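Local structure of CTP:phosphocholine Cytidylyltransferase (Streptococcus pneumoniae, 1JYK) at residues 158-168 and 219-228; 42-50 and 80-88. The protein transfers the cytidylyl group of CTP to phosphocholine, giving CDP-choline and pyrophosphate. All blocks are in the same frame, centred on the assembly; numbering follows the deposited sequence.

Contact 1: residues 158-168 and 219-228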
loop_
_atom_site.group_PDB
_atom_site.type_symbol
_atom_site.label_atom_id
_atom_site.label_comp_id
_atom_site.label_asym_id
_atom_site.label_seq_id
_atom_site.Cartn_x
_atom_site.Cartn_y
_atom_site.Cartn_z
ATOM N N LEU A 158 -12.770 -1.475 -8.093
ATOM C CA LEU A 158 -13.120 -2.854 -7.793
ATOM C C LEU A 158 -14.514 -3.224 -8.295
ATOM O O LEU A 158 -15.495 -2.557 -7.970
ATOM C CB LEU A 158 -13.045 -3.078 -6.277
ATOM C CG LEU A 158 -11.659 -2.884 -5.646
ATOM C CD1 LEU A 158 -11.803 -2.547 -4.167
ATOM C CD2 LEU A 158 -10.835 -4.157 -5.828
ATOM N N VAL A 159 -14.594 -4.292 -9.081
ATOM C CA VAL A 159 -15.873 -4.762 -9.605
ATOM C C VAL A 159 -16.297 -5.969 -8.774
ATOM O O VAL A 159 -15.596 -6.980 -8.746
ATOM C CB VAL A 159 -15.748 -5.193 -11.084
ATOM C CG1 VAL A 159 -17.040 -5.863 -11.543
ATOM C CG2 VAL A 159 -15.423 -3.982 -11.949
ATOM N N TYR A 160 -17.437 -5.875 -8.098
ATOM C CA TYR A 160 -17.887 -6.988 -7.271
ATOM C C TYR A 160 -19.395 -7.051 -7.047
ATOM O O TYR A 160 -20.113 -6.070 -7.257
ATOM C CB TYR A 160 -17.174 -6.949 -5.913
ATOM C CG TYR A 160 -17.424 -5.685 -5.119
ATOM C CD1 TYR A 160 -18.367 -5.657 -4.088
ATOM C CD2 TYR A 160 -16.695 -4.523 -5.375
ATOM C CE1 TYR A 160 -18.577 -4.500 -3.323
ATOM C CE2 TYR A 160 -16.895 -3.361 -4.617
ATOM C CZ TYR A 160 -17.838 -3.360 -3.590
ATOM O OH TYR A 160 -18.030 -2.227 -2.830
ATOM N N GLY A 161 -19.854 -8.220 -6.602
ATOM C CA GLY A 161 -21.265 -8.434 -6.349
ATOM C C GLY A 161 -21.609 -8.616 -4.879
ATOM O O GLY A 161 -20.928 -8.094 -3.997
ATOM N N ASP A 162 -22.663 -9.389 -4.627
ATOM C CA ASP A 162 -23.168 -9.636 -3.278
ATOM C C ASP A 162 -22.239 -10.369 -2.325
ATOM O O ASP A 162 -22.369 -10.232 -1.108
ATOM C CB ASP A 162 -24.491 -10.401 -3.357
ATOM C CG ASP A 162 -25.525 -9.696 -4.216
ATOM O OD1 ASP A 162 -26.341 -10.396 -4.852
ATOM O OD2 ASP A 162 -25.524 -8.446 -4.260
ATOM N N ASP A 163 -21.318 -11.156 -2.868
ATOM C CA ASP A 163 -20.391 -11.906 -2.034
ATOM C C ASP A 163 -19.101 -11.128 -1.801
ATOM O O ASP A 163 -18.162 -11.639 -1.188
ATOM C CB ASP A 163 -20.073 -13.257 -2.677
ATOM C CG ASP A 163 -19.423 -13.118 -4.038
ATOM O OD1 ASP A 163 -19.349 -11.987 -4.569
ATOM O OD2 ASP A 163 -18.985 -14.153 -4.581
ATOM N N TYR A 164 -19.062 -9.893 -2.295
ATOM C CA TYR A 164 -17.895 -9.029 -2.151
ATOM C C TYR A 164 -16.618 -9.569 -2.799
ATOM O O TYR A 164 -15.519 -9.090 -2.520
ATOM C CB TYR A 164 -17.655 -8.735 -0.666
ATOM C CG TYR A 164 -18.795 -7.956 -0.063
ATOM C CD1 TYR A 164 -19.765 -8.591 0.716
ATOM C CD2 TYR A 164 -18.956 -6.595 -0.338
ATOM C CE1 TYR A 164 -20.869 -7.895 1.199
ATOM C CE2 TYR A 164 -20.057 -5.888 0.138
ATOM C CZ TYR A 164 -21.010 -6.546 0.902
ATOM O OH TYR A 164 -22.113 -5.856 1.355
ATOM N N LYS A 165 -16.762 -10.560 -3.675
ATOM C CA LYS A 165 -15.606 -11.127 -4.357
ATOM C C LYS A 165 -15.260 -10.294 -5.590
ATOM O O LYS A 165 -16.128 -9.983 -6.408
ATOM C CB LYS A 165 -15.879 -12.576 -4.767
ATOM C CG LYS A 165 -14.622 -13.339 -5.158
ATOM C CD LYS A 165 -14.924 -14.805 -5.419
ATOM C CE LYS A 165 -13.649 -15.586 -5.672
ATOM N NZ LYS A 165 -13.178 -15.419 -7.072
ATOM N N VAL A 166 -13.988 -9.932 -5.717
ATOM C CA VAL A 166 -13.530 -9.128 -6.841
ATOM C C VAL A 166 -13.595 -9.910 -8.151
ATOM O O VAL A 166 -12.934 -10.943 -8.313
ATOM C CB VAL A 166 -12.085 -8.633 -6.622
ATOM C CG1 VAL A 166 -11.641 -7.786 -7.806
ATOM C CG2 VAL A 166 -12.009 -7.819 -5.325
ATOM N N GLN A 167 -14.405 -9.407 -9.077
ATOM C CA GLN A 167 -14.590 -10.035 -10.379
ATOM C C GLN A 167 -13.636 -9.435 -11.393
ATOM O O GLN A 167 -13.235 -10.092 -12.350
ATOM C CB GLN A 167 -16.030 -9.833 -10.856
ATOM C CG GLN A 167 -17.055 -10.597 -10.045
ATOM C CD GLN A 167 -16.713 -12.067 -9.917
ATOM O OE1 GLN A 167 -16.111 -12.653 -10.814
ATOM N NE2 GLN A 167 -17.089 -12.671 -8.799
ATOM N N ASP A 168 -13.277 -8.177 -11.176
ATOM C CA ASP A 168 -12.378 -7.476 -12.072
ATOM C C ASP A 168 -11.895 -6.197 -11.401
ATOM O O ASP A 168 -12.457 -5.759 -10.391
ATOM C CB ASP A 168 -13.125 -7.120 -13.360
ATOM C CG ASP A 168 -12.199 -6.958 -14.548
ATOM O OD1 ASP A 168 -10.964 -7.046 -14.374
ATOM O OD2 ASP A 168 -12.715 -6.740 -15.665
ATOM N N ILE A 219 -6.662 -11.337 -12.358
ATOM C CA ILE A 219 -7.812 -11.419 -11.463
ATOM C C ILE A 219 -8.637 -12.703 -11.565
ATOM O O ILE A 219 -9.105 -13.230 -10.559
ATOM C CB ILE A 219 -8.724 -10.178 -11.655
ATOM C CG1 ILE A 219 -9.752 -10.099 -10.524
ATOM C CG2 ILE A 219 -9.396 -10.231 -13.015
ATOM C CD1 ILE A 219 -9.151 -10.183 -9.133
ATOM N N LYS A 220 -8.797 -13.215 -12.779
ATOM C CA LYS A 220 -9.568 -14.433 -13.017
ATOM C C LYS A 220 -8.982 -15.663 -12.331
ATOM O O LYS A 220 -9.658 -16.682 -12.192
ATOM C CB LYS A 220 -9.688 -14.691 -14.526
ATOM C CG LYS A 220 -9.137 -13.562 -15.416
ATOM C CD LYS A 220 -7.654 -13.288 -15.142
ATOM C CE LYS A 220 -7.133 -12.042 -15.856
ATOM N NZ LYS A 220 -8.077 -10.891 -15.875
ATOM N N GLU A 221 -7.730 -15.571 -11.895
ATOM C CA GLU A 221 -7.068 -16.690 -11.219
ATOM C C GLU A 221 -6.976 -16.503 -9.710
ATOM O O GLU A 221 -6.538 -17.407 -8.998
ATOM C CB GLU A 221 -5.644 -16.865 -11.745
ATOM C CG GLU A 221 -5.511 -16.735 -13.235
ATOM C CD GLU A 221 -6.126 -17.908 -13.946
ATOM O OE1 GLU A 221 -6.031 -19.032 -13.406
ATOM O OE2 GLU A 221 -6.703 -17.704 -15.036
ATOM N N LEU A 222 -7.382 -15.337 -9.222
ATOM C CA LEU A 222 -7.273 -15.053 -7.804
ATOM C C LEU A 222 -8.594 -14.840 -7.096
ATOM O O LEU A 222 -9.570 -14.393 -7.691
ATOM C CB LEU A 222 -6.383 -13.825 -7.601
ATOM C CG LEU A 222 -5.034 -13.840 -8.328
ATOM C CD1 LEU A 222 -4.447 -12.430 -8.376
ATOM C CD2 LEU A 222 -4.095 -14.807 -7.628
ATOM N N ASP A 223 -8.611 -15.175 -5.811
ATOM C CA ASP A 223 -9.792 -15.003 -4.974
ATOM C C ASP A 223 -9.474 -13.865 -4.006
ATOM O O ASP A 223 -8.709 -14.044 -3.053
ATOM C CB ASP A 223 -10.093 -16.281 -4.188
ATOM C CG ASP A 223 -10.544 -17.424 -5.081
ATOM O OD1 ASP A 223 -10.981 -17.167 -6.223
ATOM O OD2 ASP A 223 -10.459 -18.584 -4.637
ATOM N N VAL A 224 -10.048 -12.697 -4.274
ATOM C CA VAL A 224 -9.837 -11.518 -3.440
ATOM C C VAL A 224 -11.195 -10.924 -3.104
ATOM O O VAL A 224 -12.110 -10.934 -3.926
ATOM C CB VAL A 224 -8.999 -10.445 -4.167
ATOM C CG1 VAL A 224 -8.378 -9.488 -3.140
ATOM C CG2 VAL A 224 -7.930 -11.116 -5.032
ATOM N N TYR A 225 -11.319 -10.395 -1.899
ATOM C CA TYR A 225 -12.578 -9.830 -1.472
ATOM C C TYR A 225 -12.468 -8.368 -1.109
ATOM O O TYR A 225 -11.375 -7.854 -0.900
ATOM C CB TYR A 225 -13.115 -10.644 -0.303
ATOM C CG TYR A 225 -13.389 -12.062 -0.711
ATOM C CD1 TYR A 225 -12.353 -12.986 -0.824
ATOM C CD2 TYR A 225 -14.683 -12.476 -1.029
ATOM C CE1 TYR A 225 -12.600 -14.286 -1.242
ATOM C CE2 TYR A 225 -14.939 -13.772 -1.448
ATOM C CZ TYR A 225 -13.895 -14.668 -1.551
ATOM O OH TYR A 225 -14.152 -15.955 -1.949
ATOM N N VAL A 226 -13.612 -7.700 -1.046
ATOM C CA VAL A 226 -13.653 -6.285 -0.732
ATOM C C VAL A 226 -14.225 -6.010 0.654
ATOM O O VAL A 226 -15.264 -6.556 1.027
ATOM C CB VAL A 226 -14.499 -5.517 -1.777
ATOM C CG1 VAL A 226 -14.530 -4.032 -1.450
ATOM C CG2 VAL A 226 -13.923 -5.729 -3.166
ATOM N N GLU A 227 -13.522 -5.176 1.415
ATOM C CA GLU A 227 -13.966 -4.769 2.737
ATOM C C GLU A 227 -14.296 -3.294 2.561
ATOM O O GLU A 227 -13.402 -2.459 2.471
ATOM C CB GLU A 227 -12.846 -4.949 3.758
ATOM C CG GLU A 227 -13.162 -4.405 5.148
ATOM C CD GLU A 227 -14.233 -5.200 5.874
ATOM O OE1 GLU A 227 -14.410 -6.403 5.568
ATOM O OE2 GLU A 227 -14.899 -4.617 6.754
ATOM N N GLU A 228 -15.587 -2.984 2.480
ATOM C CA GLU A 228 -16.036 -1.617 2.281
ATOM C C GLU A 228 -15.765 -0.739 3.492
ATOM O O GLU A 228 -16.286 -0.982 4.579
ATOM C CB GLU A 228 -17.525 -1.609 1.956
ATOM C CG GLU A 228 -17.869 -2.416 0.717
ATOM C CD GLU A 228 -19.315 -2.247 0.288
ATOM O OE1 GLU A 228 -20.176 -2.092 1.177
ATOM O OE2 GLU A 228 -19.590 -2.273 -0.932
HETATM O O HOH W 1 -22.667 -3.307 0.972
HETATM O O HOH W 2 -11.557 -12.689 -6.814
HETATM O O HOH W 3 -11.235 -16.278 -8.953
HETATM O O HOH W 4 -11.974 -13.295 -10.027
#
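Leu158 and Tyr160, in the first arm of a beta hairpin, both reach Val226 of strand 224-228. The hairpin 158-168, with a type I turn at Gly161 to Tyr164 and a classic beta bulge where Gln167 and Asp168 face Val159, lies across that strand at 109° for its second arm. Tyr225 and Glu227 hydrogen-bond strand 142-149, so a single bridge, Lys165-Tyr225, ties the hairpin to the mixed sheet. Val226 CG2 sits over a face of the Tyr160 ring, 4.1 Å from the centroid, while Tyr160 OH gives a very short hydrogen bond of 2.5 Å to Glu228 OE2 at the ring edge. The Tyr164 ring meets the same carboxylate with its CE2 edge, the planes 75° apart, and water 1 joins Tyr164 OH to Glu228 OE1. Tyr164 O accepts from Val226 N at 2.8 Å. With CG anti to the backbone N (chi1 -165°), Lys165 lays CG over a face of the Tyr225 ring in a CH-pi contact; separately, Arg141 makes a cation-pi contact with that ring. Lys165 NZ meets Asp223 OD1 at 2.9 Å from above the carboxylate plane in a salt bridge. Val166 N donates to Val224 O at 2.8 Å; its CG2 touches Val226 CG2, and Val166 CG1 lies 3.7 Å from Ile219 CD1.

Contact 2: residues 42-50 and 80-88; sequences LTENTPKAL and YLKEQFDYL. Unlike the reference sequence in segment 42-50: Leu42 (reference Met).
Pro47 and Leu81 bring the two backbones within 6.0 Å, CA to CA, where a loop ending in the 3-10 turn 48-50 faces the 3-10 turn 82-84 that leads into helix 87-92. Segment 42-50 is the later part of the glycine-rich signature loop after strand 27-32 of the nucleotidyltransferase family, a loop that probably helps bind the nucleotide. Tyr80 OH donates to Thr43 O at 2.8 Å, in the carbonyl plane; Tyr80 CG lies anti to the backbone N (chi1 178°), which carries the ring toward the loop. Leu81 CD1 packs on the Asn45-Thr46 peptide. The extended Gln84 sends NE2 to Asn45 O at 2.9 Å, nearly straight at 167°, while OE1 accepts a hydrogen bond from water 5, which also donates to Asn45 O and accepts from Thr46 OG1. Next to these polar bonds, Phe85 is buried among Pro47, Ala49 and Leu50: Leu50 CD1 stands over the ring centre, 4.0 Å from the centroid, Ala49 CB touches the edge, and Pro47 CG lies 3.5 Å from Phe85 CE2. Leu50 CD2 also reaches the edge of Tyr87, whose OH is hydrogen-bonded to Glu60 OE2. Side-chain donors to the carbonyls of Thr43 and Asn45, with apolar packing round Phe85, together hold the two loops.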
loop_
_atom_site.group_PDB
_atom_site.type_symbol
_atom_site.label_atom_id
_atom_site.label_comp_id
_atom_site.label_asym_id
_atom_site.label_seq_id
_atom_site.Cartn_x
_atom_site.Cartn_y
_atom_site.Cartn_z
ATOM N N LEU A 42 6.565 19.273 -0.394
ATOM C CA LEU A 42 6.725 18.413 0.775
ATOM C C LEU A 42 7.818 17.358 0.672
ATOM O O LEU A 42 8.428 16.987 1.683
ATOM C CB LEU A 42 5.407 17.700 1.085
ATOM C CG LEU A 42 4.213 18.580 1.441
ATOM C CD1 LEU A 42 2.946 17.736 1.397
ATOM C CD2 LEU A 42 4.422 19.192 2.816
ATOM N N THR A 43 8.063 16.879 -0.543
ATOM C CA THR A 43 9.034 15.815 -0.754
ATOM C C THR A 43 10.360 16.234 -1.341
ATOM O O THR A 43 11.119 15.393 -1.820
ATOM C CB THR A 43 8.441 14.733 -1.654
ATOM O OG1 THR A 43 7.822 15.358 -2.786
ATOM C CG2 THR A 43 7.400 13.924 -0.887
ATOM N N GLU A 44 10.648 17.528 -1.312
ATOM C CA GLU A 44 11.910 17.999 -1.848
ATOM C C GLU A 44 13.088 17.479 -1.011
ATOM O O GLU A 44 14.115 17.070 -1.559
ATOM C CB GLU A 44 11.926 19.526 -1.889
ATOM C CG GLU A 44 13.286 20.089 -2.220
ATOM C CD GLU A 44 13.245 21.558 -2.562
ATOM O OE1 GLU A 44 14.112 21.997 -3.352
ATOM O OE2 GLU A 44 12.352 22.265 -2.042
ATOM N N ASN A 45 12.931 17.487 0.311
ATOM C CA ASN A 45 13.983 17.025 1.218
ATOM C C ASN A 45 13.471 16.024 2.232
ATOM O O ASN A 45 14.183 15.669 3.169
ATOM C CB ASN A 45 14.590 18.200 1.977
ATOM C CG ASN A 45 15.340 19.142 1.077
ATOM O OD1 ASN A 45 14.734 19.923 0.339
ATOM N ND2 ASN A 45 16.667 19.079 1.124
ATOM N N THR A 46 12.236 15.579 2.057
ATOM C CA THR A 46 11.647 14.617 2.975
ATOM C C THR A 46 10.915 13.540 2.203
ATOM O O THR A 46 10.133 13.843 1.305
ATOM C CB THR A 46 10.628 15.283 3.905
ATOM O OG1 THR A 46 11.248 16.369 4.590
ATOM C CG2 THR A 46 10.090 14.278 4.914
ATOM N N PRO A 47 11.180 12.262 2.523
ATOM C CA PRO A 47 10.471 11.203 1.797
ATOM C C PRO A 47 8.991 11.322 2.191
ATOM O O PRO A 47 8.677 11.691 3.327
ATOM C CB PRO A 47 11.128 9.918 2.300
ATOM C CG PRO A 47 11.754 10.291 3.610
ATOM C CD PRO A 47 12.126 11.731 3.518
ATOM N N LYS A 48 8.082 11.022 1.273
ATOM C CA LYS A 48 6.672 11.175 1.592
ATOM C C LYS A 48 6.185 10.393 2.812
ATOM O O LYS A 48 5.279 10.850 3.509
ATOM C CB LYS A 48 5.805 10.868 0.365
ATOM C CG LYS A 48 5.761 9.433 -0.052
ATOM C CD LYS A 48 5.113 9.312 -1.418
ATOM C CE LYS A 48 5.042 7.861 -1.853
ATOM N NZ LYS A 48 4.026 7.665 -2.916
ATOM N N ALA A 49 6.785 9.236 3.089
ATOM C CA ALA A 49 6.374 8.437 4.246
ATOM C C ALA A 49 6.717 9.142 5.554
ATOM O O ALA A 49 6.139 8.842 6.604
ATOM C CB ALA A 49 7.043 7.059 4.213
ATOM N N LEU A 50 7.654 10.082 5.487
ATOM C CA LEU A 50 8.081 10.803 6.681
ATOM C C LEU A 50 7.568 12.246 6.774
ATOM O O LEU A 50 7.973 13.004 7.659
ATOM C CB LEU A 50 9.610 10.756 6.792
ATOM C CG LEU A 50 10.191 9.338 6.937
ATOM C CD1 LEU A 50 11.699 9.436 7.109
ATOM C CD2 LEU A 50 9.572 8.609 8.128
ATOM N N TYR A 80 14.199 6.513 -1.920
ATOM C CA TYR A 80 14.437 7.950 -1.922
ATOM C C TYR A 80 14.666 8.438 -0.484
ATOM O O TYR A 80 13.816 8.226 0.385
ATOM C CB TYR A 80 13.221 8.650 -2.529
ATOM C CG TYR A 80 13.312 10.152 -2.555
ATOM C CD1 TYR A 80 12.356 10.939 -1.906
ATOM C CD2 TYR A 80 14.341 10.796 -3.239
ATOM C CE1 TYR A 80 12.422 12.326 -1.941
ATOM C CE2 TYR A 80 14.418 12.182 -3.280
ATOM C CZ TYR A 80 13.457 12.942 -2.628
ATOM O OH TYR A 80 13.532 14.316 -2.657
ATOM N N LEU A 81 15.810 9.083 -0.241
ATOM C CA LEU A 81 16.170 9.599 1.091
ATOM C C LEU A 81 16.025 8.545 2.200
ATOM O O LEU A 81 15.629 8.854 3.331
ATOM C CB LEU A 81 15.323 10.837 1.432
ATOM C CG LEU A 81 15.342 11.993 0.418
ATOM C CD1 LEU A 81 14.371 13.085 0.843
ATOM C CD2 LEU A 81 16.751 12.550 0.308
ATOM N N LYS A 82 16.382 7.306 1.872
ATOM C CA LYS A 82 16.261 6.191 2.803
ATOM C C LYS A 82 16.927 6.357 4.166
ATOM O O LYS A 82 16.460 5.783 5.157
ATOM C CB LYS A 82 16.766 4.907 2.143
ATOM C CG LYS A 82 18.257 4.873 1.919
ATOM C CD LYS A 82 18.669 3.561 1.269
ATOM C CE LYS A 82 20.174 3.450 1.178
ATOM N NZ LYS A 82 20.717 4.537 0.327
ATOM N N GLU A 83 18.001 7.140 4.231
ATOM C CA GLU A 83 18.702 7.328 5.500
ATOM C C GLU A 83 17.832 7.969 6.587
ATOM O O GLU A 83 18.131 7.863 7.775
ATOM C CB GLU A 83 19.985 8.147 5.290
ATOM C CG GLU A 83 19.766 9.557 4.753
ATOM C CD GLU A 83 19.550 9.606 3.241
ATOM O OE1 GLU A 83 19.786 8.584 2.554
ATOM O OE2 GLU A 83 19.139 10.679 2.744
ATOM N N GLN A 84 16.745 8.619 6.187
ATOM C CA GLN A 84 15.869 9.243 7.167
ATOM C C GLN A 84 15.005 8.210 7.885
ATOM O O GLN A 84 14.415 8.506 8.924
ATOM C CB GLN A 84 14.993 10.306 6.495
ATOM C CG GLN A 84 15.802 11.524 6.031
ATOM C CD GLN A 84 14.945 12.682 5.554
ATOM O OE1 GLN A 84 13.856 12.930 6.080
ATOM N NE2 GLN A 84 15.440 13.405 4.554
ATOM N N PHE A 85 14.951 6.994 7.342
ATOM C CA PHE A 85 14.156 5.906 7.927
ATOM C C PHE A 85 14.903 5.074 8.978
ATOM O O PHE A 85 14.287 4.326 9.734
ATOM C CB PHE A 85 13.688 4.939 6.834
ATOM C CG PHE A 85 12.649 5.508 5.907
ATOM C CD1 PHE A 85 11.295 5.247 6.109
ATOM C CD2 PHE A 85 13.025 6.287 4.817
ATOM C CE1 PHE A 85 10.329 5.756 5.235
ATOM C CE2 PHE A 85 12.066 6.798 3.939
ATOM C CZ PHE A 85 10.717 6.531 4.151
ATOM N N ASP A 86 16.224 5.192 9.021
ATOM C CA ASP A 86 17.027 4.397 9.945
ATOM C C ASP A 86 16.563 4.336 11.390
ATOM O O ASP A 86 16.523 3.253 11.986
ATOM C CB ASP A 86 18.478 4.861 9.893
ATOM C CG ASP A 86 19.182 4.406 8.627
ATOM O OD1 ASP A 86 18.831 3.331 8.094
ATOM O OD2 ASP A 86 20.087 5.127 8.163
ATOM N N TYR A 87 16.213 5.485 11.959
ATOM C CA TYR A 87 15.765 5.540 13.354
ATOM C C TYR A 87 14.581 4.620 13.686
ATOM O O TYR A 87 14.376 4.266 14.847
ATOM C CB TYR A 87 15.397 6.983 13.733
ATOM C CG TYR A 87 14.007 7.412 13.289
ATOM C CD1 TYR A 87 12.975 7.574 14.217
ATOM C CD2 TYR A 87 13.728 7.656 11.938
ATOM C CE1 TYR A 87 11.696 7.970 13.815
ATOM C CE2 TYR A 87 12.457 8.051 11.525
ATOM C CZ TYR A 87 11.446 8.208 12.466
ATOM O OH TYR A 87 10.188 8.605 12.053
ATOM N N LEU A 88 13.801 4.244 12.671
ATOM C CA LEU A 88 12.635 3.393 12.881
ATOM C C LEU A 88 12.977 1.969 13.296
ATOM O O LEU A 88 12.160 1.284 13.900
ATOM C CB LEU A 88 11.761 3.367 11.617
ATOM C CG LEU A 88 11.112 4.693 11.190
ATOM C CD1 LEU A 88 10.565 4.548 9.773
ATOM C CD2 LEU A 88 9.994 5.082 12.162
HETATM O O HOH W 5 13.214 15.632 6.176
#

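In the fold
Contacts 1 and 2 lie on opposite sides of the chain's centre, their own centres 35 Å apart and their nearest atoms about 19 Å apart, without touching. They follow one another along the chain. Contact 2 joins loops beyond strands 27-32 and 74-78, parallel neighbours in the mixed sheet; Phe85 touches both strands. Contact 1 sits at strand 224-228, which pairs in parallel with strand 142-149 of the same sheet, and adds the separate two-stranded hairpin to it. The glycine-rich loop after strand 27-32 usually binds the nucleotide in this family; 42-50 continues that loop, so contact 2 is probably the nearer to the active site. Lys48 is salt-bridged to Asp127.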